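Local structure of uncharacterized protein (Thermanaerovibrio acidaminovorans, 3QOO) at residues Thr47-Gln50 with Leu51-Ile55; Lys59-Glu62 with Gly63-Ser66. The protein is of unknown function but has a hot-dog fold and belongs to the fluoroacetyl-CoA-specific thioesterase-like family, so it may act on acyl-CoA thioesters. All coordinates share one frame; numbering follows the deposited sequence.

In the fold
Both contacts are local and follow one another along the chain, their centres about 15 Å apart. Interaction 1 lies within helix 41-56, with its centre about 5 Å from the centre of the chain, and is largely buried; interaction 2 is the turn that leads from the loop after that helix into strand 64-75, about 17 Å out and partly exposed. The chemistry differs accordingly. Four consecutive backbone hydrogen bonds and one side-chain hydrogen bond from Q50 to E54 define residues 47-55, whereas a single backbone bond closes residues 59-66, supplemented by leucine, proline and phenylalanine packing. Each also touches the second subunit, interaction 1 through T49, Q50 and V53, interaction 2 through V65.

Interaction 1: Thr47-Gln50 with Leu51-Ile55; sequences TMTQ and LAVEI
Q50 and E54, one helical turn apart, are joined twice. Through the backbone, E54 N donates to Q50 O at 3.0 Å; through the side chains, Q50 NE2 donates to E54 OE2 at 3.1 Å, with an N-H...O angle of 163°. The acceptor oxygen lies close to the amide plane of Q50, but the amide nitrogen reaches it on the syn side from 33° out of the carboxylate plane, and the two planes are turned 76° apart. The side chains run side by side in the same direction. Q50 carries CG opposite its backbone N and is extended beyond, while E54 places CG beside its own N, where E54 CG rests 3.3 Å from Q50 O. E54 OE2 also lies against the glutamine chain, 3.5 Å from Q50 CG.

L51 contributes mainly through its backbone: its N donates to T47 O at 3.1 Å, and its CB lies 3.8 Å from the same oxygen. The bonds from A52 N to M48 O and from V53 N to T49 O complete four successive i to i+4 links, the geometric signature of an alpha helix.

This is the central helix of the hot-dog fold, lying against the antiparallel sheet. L51 packs on M18 of strand 15-21 and on F87 and V89 of strand 84-95, M48 meets M103 of strand 98-107, and A52 faces Q117 and R119 of strand 110-123. Q50 and V53 also touch R31 of the second subunit.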
ATOM      1  N   THR A  47       6.997  -3.285  -2.973  1.00 10.27           N
ATOM      2  CA  THR A  47       8.437  -3.445  -2.918  1.00 11.55           C
ATOM      3  C   THR A  47       8.923  -3.550  -1.463  1.00 10.58           C
ATOM      4  O   THR A  47       9.793  -4.352  -1.128  1.00 11.17           O
ATOM      5  CB  THR A  47       9.129  -2.308  -3.666  1.00 13.42           C
ATOM      6  OG1 THR A  47       8.564  -2.151  -4.991  1.00 16.40           O
ATOM      7  CG2 THR A  47      10.607  -2.574  -3.715  1.00 14.89           C
HETATM    8  N   MSE A  48       8.320  -2.753  -0.589  1.00  9.78           N
HETATM    9  CA  MSE A  48       8.565  -2.864   0.827  1.00  9.49           C
HETATM   10  C   MSE A  48       8.248  -4.268   1.341  1.00  9.34           C
HETATM   11  O   MSE A  48       9.044  -4.869   2.084  1.00 10.16           O
HETATM   12  CB  MSE A  48       7.759  -1.814   1.585  1.00  9.82           C
HETATM   13  CG  MSE A  48       7.890  -1.947   3.113  1.00  9.55           C
HETATM   14 SE   MSE A  48       7.154  -0.411   4.102  0.86  8.09          SE
HETATM   15  CE  MSE A  48       5.280  -0.518   3.544  1.00 10.33           C
ATOM     16  N   THR A  49       7.109  -4.794   0.915  1.00  9.49           N
ATOM     17  CA  THR A  49       6.678  -6.137   1.292  1.00  9.51           C
ATOM     18  C   THR A  49       7.718  -7.172   0.820  1.00  9.48           C
ATOM     19  O   THR A  49       8.113  -8.069   1.567  1.00 10.15           O
ATOM     20  CB  THR A  49       5.304  -6.477   0.729  1.00  9.95           C
ATOM     21  OG1 THR A  49       4.357  -5.607   1.344  1.00 10.92           O
ATOM     22  CG2 THR A  49       4.959  -7.913   1.021  1.00 11.09           C
ATOM     23  N   GLN A  50       8.135  -7.057  -0.431  1.00  9.50           N
ATOM     24  CA  GLN A  50       9.114  -7.986  -0.974  1.00 10.89           C
ATOM     25  C   GLN A  50      10.383  -8.026  -0.138  1.00 10.16           C
ATOM     26  O   GLN A  50      10.877  -9.116   0.197  1.00 10.96           O
ATOM     27  CB  GLN A  50       9.471  -7.611  -2.416  1.00 12.32           C
ATOM     28  CG  GLN A  50      10.507  -8.551  -3.003  1.00 16.14           C
ATOM     29  CD  GLN A  50      10.888  -8.226  -4.409  1.00 20.08           C
ATOM     30  OE1 GLN A  50      10.213  -7.438  -5.064  1.00 24.43           O
ATOM     31  NE2 GLN A  50      11.935  -8.879  -4.915  1.00 22.06           N
ATOM     32  N   LEU A  51      10.907  -6.864   0.197  1.00 10.23           N
ATOM     33  CA  LEU A  51      12.121  -6.817   1.015  1.00 10.14           C
ATOM     34  C   LEU A  51      11.901  -7.308   2.423  1.00  9.95           C
ATOM     35  O   LEU A  51      12.763  -7.993   2.965  1.00 10.76           O
ATOM     36  CB  LEU A  51      12.691  -5.412   1.053  1.00 12.05           C
ATOM     37  CG  LEU A  51      13.609  -5.031  -0.076  1.00 13.68           C
ATOM     38  CD1 LEU A  51      14.027  -3.591   0.074  1.00 15.94           C
ATOM     39  CD2 LEU A  51      14.795  -5.931  -0.137  1.00 14.94           C
ATOM     40  N   ALA A  52      10.765  -6.977   3.032  1.00 10.19           N
ATOM     41  CA  ALA A  52      10.498  -7.430   4.385  1.00  9.96           C
ATOM     42  C   ALA A  52      10.462  -8.954   4.408  1.00  9.61           C
ATOM     43  O   ALA A  52      10.997  -9.575   5.329  1.00 11.14           O
ATOM     44  CB  ALA A  52       9.175  -6.834   4.871  1.00 10.81           C
ATOM     45  N   VAL A  53       9.824  -9.555   3.413  1.00  9.88           N
ATOM     46  CA  VAL A  53       9.771 -11.011   3.348  1.00 10.38           C
ATOM     47  C   VAL A  53      11.183 -11.563   3.142  1.00 10.08           C
ATOM     48  O   VAL A  53      11.556 -12.588   3.755  1.00 10.93           O
ATOM     49  CB  VAL A  53       8.825 -11.468   2.214  1.00 11.22           C
ATOM     50  CG1 VAL A  53       8.940 -12.964   1.941  1.00 12.68           C
ATOM     51  CG2 VAL A  53       7.378 -11.139   2.554  1.00 11.86           C
ATOM     52  N   GLU A  54      11.989 -10.939   2.290  1.00 10.70           N
ATOM     53  CA  GLU A  54      13.388 -11.358   2.097  1.00 12.03           C
ATOM     54  C   GLU A  54      14.237 -11.260   3.362  1.00 10.96           C
ATOM     55  O   GLU A  54      15.188 -12.019   3.517  1.00 12.70           O
ATOM     56  CB  GLU A  54      14.038 -10.577   0.935  1.00 13.26           C
ATOM     57  CG  GLU A  54      13.478 -11.006  -0.420  1.00 16.82           C
ATOM     58  CD  GLU A  54      14.005 -10.233  -1.605  1.00 21.50           C
ATOM     59  OE1 GLU A  54      14.992  -9.460  -1.420  1.00 25.28           O
ATOM     60  OE2 GLU A  54      13.416 -10.426  -2.719  1.00 22.84           O
ATOM     61  N   ILE A  55      13.926 -10.346   4.262  1.00 10.95           N
ATOM     62  CA  ILE A  55      14.670 -10.232   5.501  1.00 12.09           C
ATOM     63  C   ILE A  55      14.239 -11.303   6.480  1.00 12.17           C
ATOM     64  O   ILE A  55      15.074 -11.917   7.139  1.00 13.49           O
ATOM     65  CB  ILE A  55      14.451  -8.832   6.136  1.00 11.86           C
ATOM     66  CG1 ILE A  55      15.069  -7.740   5.267  1.00 12.73           C
ATOM     67  CG2 ILE A  55      14.995  -8.766   7.560  1.00 13.52           C
ATOM     68  CD1 ILE A  55      14.586  -6.372   5.547  1.00 14.67           C
TER

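Interaction 2: Lys59-Glu62 with Gly63-Ser66; sequences KLPE and GFVS
A type II beta turn from P61 to F64 delivers the chain from the loop after helix 41-56 into strand 64-75, an outermost strand of this chain's hot-dog sheet. The bond that closes it runs from F64 N to P61 O, 3.1 Å long, with the donor in the carbonyl plane and an N-H...O angle of 140°, which is noticeably bent. The two central residues have the backbone conformations expected of this turn: E62 is extended, with negative phi and positive psi, and G63 takes the positive phi (98°) that glycine readily adopts at the third position of a type II turn.

The F64 side chain lies beside the first residue of the turn. The backbone puts F64 CB 3.5 Å from P61 O, and the first torsion, with CG beside the backbone N (chi1 -67°), sets the ring so that this oxygen lies at its edge, near its plane. The proline side chain crosses the phenylalanine at a slant, with P61 CG 4.0 Å from F64 CD2.

L60 packs from the incoming limb against the start of the strand. Its CB lies 4.2 Å from F64 CB, and its side chain also touches V121 of strand 110-123. V65 bonds through its backbone to V122, and G63 to T124. Further along, S66 OG is hydrogen-bonded to D57 OD1 and R119 NE, and V65 packs on A34 of the second subunit. At the V65-S66 peptide, the L60 methyl meets backbone rather than a side chain: L60 CD1 stands 3.6 Å from V65 C.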
ATOM      1  N   LYS A  59      14.814 -16.694   7.845  1.00 13.56           N
ATOM      2  CA  LYS A  59      15.281 -16.828   9.218  1.00 13.87           C
ATOM      3  C   LYS A  59      14.306 -17.564  10.119  1.00 13.10           C
ATOM      4  O   LYS A  59      14.649 -17.829  11.280  1.00 13.54           O
ATOM      5  CB  LYS A  59      15.587 -15.452   9.812  1.00 15.82           C
ATOM      6  CG  LYS A  59      16.614 -14.638   9.041  1.00 19.60           C
ATOM      7  CD  LYS A  59      17.962 -15.263   9.024  1.00 24.46           C
ATOM      8  CE  LYS A  59      18.549 -15.396  10.420  1.00 26.38           C
ATOM      9  NZ  LYS A  59      19.968 -15.824  10.352  1.00 29.28           N
ATOM     10  N   LEU A  60      13.137 -17.944   9.584  1.00 11.36           N
ATOM     11  CA  LEU A  60      12.142 -18.681  10.333  1.00 11.77           C
ATOM     12  C   LEU A  60      12.279 -20.163  10.085  1.00 11.38           C
ATOM     13  O   LEU A  60      12.582 -20.563   8.985  1.00 12.06           O
ATOM     14  CB  LEU A  60      10.718 -18.228   9.937  1.00 11.84           C
ATOM     15  CG  LEU A  60      10.437 -16.748  10.141  1.00 12.60           C
ATOM     16  CD1 LEU A  60       9.071 -16.410   9.540  1.00 13.45           C
ATOM     17  CD2 LEU A  60      10.490 -16.436  11.613  1.00 14.96           C
ATOM     18  N   PRO A  61      11.983 -20.976  11.108  1.00 12.16           N
ATOM     19  CA  PRO A  61      12.107 -22.407  10.928  1.00 12.14           C
ATOM     20  C   PRO A  61      11.029 -22.985  10.054  1.00 11.20           C
ATOM     21  O   PRO A  61       9.981 -22.345   9.837  1.00 11.47           O
ATOM     22  CB  PRO A  61      11.992 -22.943  12.353  1.00 13.78           C
ATOM     23  CG  PRO A  61      11.278 -21.955  13.100  1.00 15.61           C
ATOM     24  CD  PRO A  61      11.601 -20.620  12.481  1.00 12.53           C
ATOM     25  N   GLU A  62      11.255 -24.198   9.585  1.00 11.78           N
ATOM     26  CA  GLU A  62      10.330 -24.906   8.719  1.00 12.85           C
ATOM     27  C   GLU A  62       8.934 -24.899   9.306  1.00 13.18           C
ATOM     28  O   GLU A  62       8.730 -25.223  10.488  1.00 15.26           O
ATOM     29  CB  GLU A  62      10.821 -26.347   8.519  1.00 13.69           C
ATOM     30  CG  GLU A  62      10.052 -27.204   7.488  1.00 17.11           C
ATOM     31  CD  GLU A  62      10.536 -28.672   7.526  1.00 20.43           C
ATOM     32  OE1 GLU A  62      10.688 -29.188   8.647  1.00 20.24           O
ATOM     33  OE2 GLU A  62      10.756 -29.294   6.451  1.00 19.71           O
ATOM     34  N   GLY A  63       7.960 -24.522   8.476  1.00 12.90           N
ATOM     35  CA  GLY A  63       6.563 -24.468   8.883  1.00 13.40           C
ATOM     36  C   GLY A  63       6.066 -23.112   9.288  1.00 13.07           C
ATOM     37  O   GLY A  63       4.887 -22.996   9.635  1.00 14.59           O
ATOM     38  N   PHE A  64       6.940 -22.110   9.282  1.00 12.62           N
ATOM     39  CA  PHE A  64       6.568 -20.766   9.685  1.00 12.28           C
ATOM     40  C   PHE A  64       6.893 -19.780   8.562  1.00 12.11           C
ATOM     41  O   PHE A  64       7.887 -19.923   7.859  1.00 13.84           O
ATOM     42  CB  PHE A  64       7.283 -20.374  10.988  1.00 11.90           C
ATOM     43  CG  PHE A  64       6.823 -21.181  12.164  1.00 13.62           C
ATOM     44  CD1 PHE A  64       5.769 -20.768  12.970  1.00 15.28           C
ATOM     45  CD2 PHE A  64       7.372 -22.405  12.420  1.00 16.02           C
ATOM     46  CE1 PHE A  64       5.332 -21.553  14.022  1.00 17.41           C
ATOM     47  CE2 PHE A  64       6.914 -23.182  13.462  1.00 19.20           C
ATOM     48  CZ  PHE A  64       5.916 -22.768  14.256  1.00 19.42           C
ATOM     49  N   VAL A  65       6.045 -18.761   8.424  1.00 12.50           N
ATOM     50  CA  VAL A  65       6.215 -17.663   7.473  1.00 12.91           C
ATOM     51  C   VAL A  65       5.755 -16.378   8.145  1.00 11.63           C
ATOM     52  O   VAL A  65       5.151 -16.400   9.218  1.00 12.37           O
ATOM     53  CB  VAL A  65       5.424 -17.901   6.152  1.00 14.64           C
ATOM     54  CG1 VAL A  65       5.969 -19.181   5.381  1.00 16.88           C
ATOM     55  CG2 VAL A  65       3.941 -17.973   6.444  1.00 14.77           C
ATOM     56  N   SER A  66       5.982 -15.232   7.496  1.00 11.59           N
ATOM     57  CA  SER A  66       5.466 -13.958   8.002  1.00 12.05           C
ATOM     58  C   SER A  66       4.283 -13.481   7.159  1.00 12.02           C
ATOM     59  O   SER A  66       4.187 -13.802   5.978  1.00 13.13           O
ATOM     60  CB  SER A  66       6.549 -12.862   8.046  1.00 11.63           C
ATOM     61  OG  SER A  66       6.949 -12.441   6.778  1.00 11.66           O
TER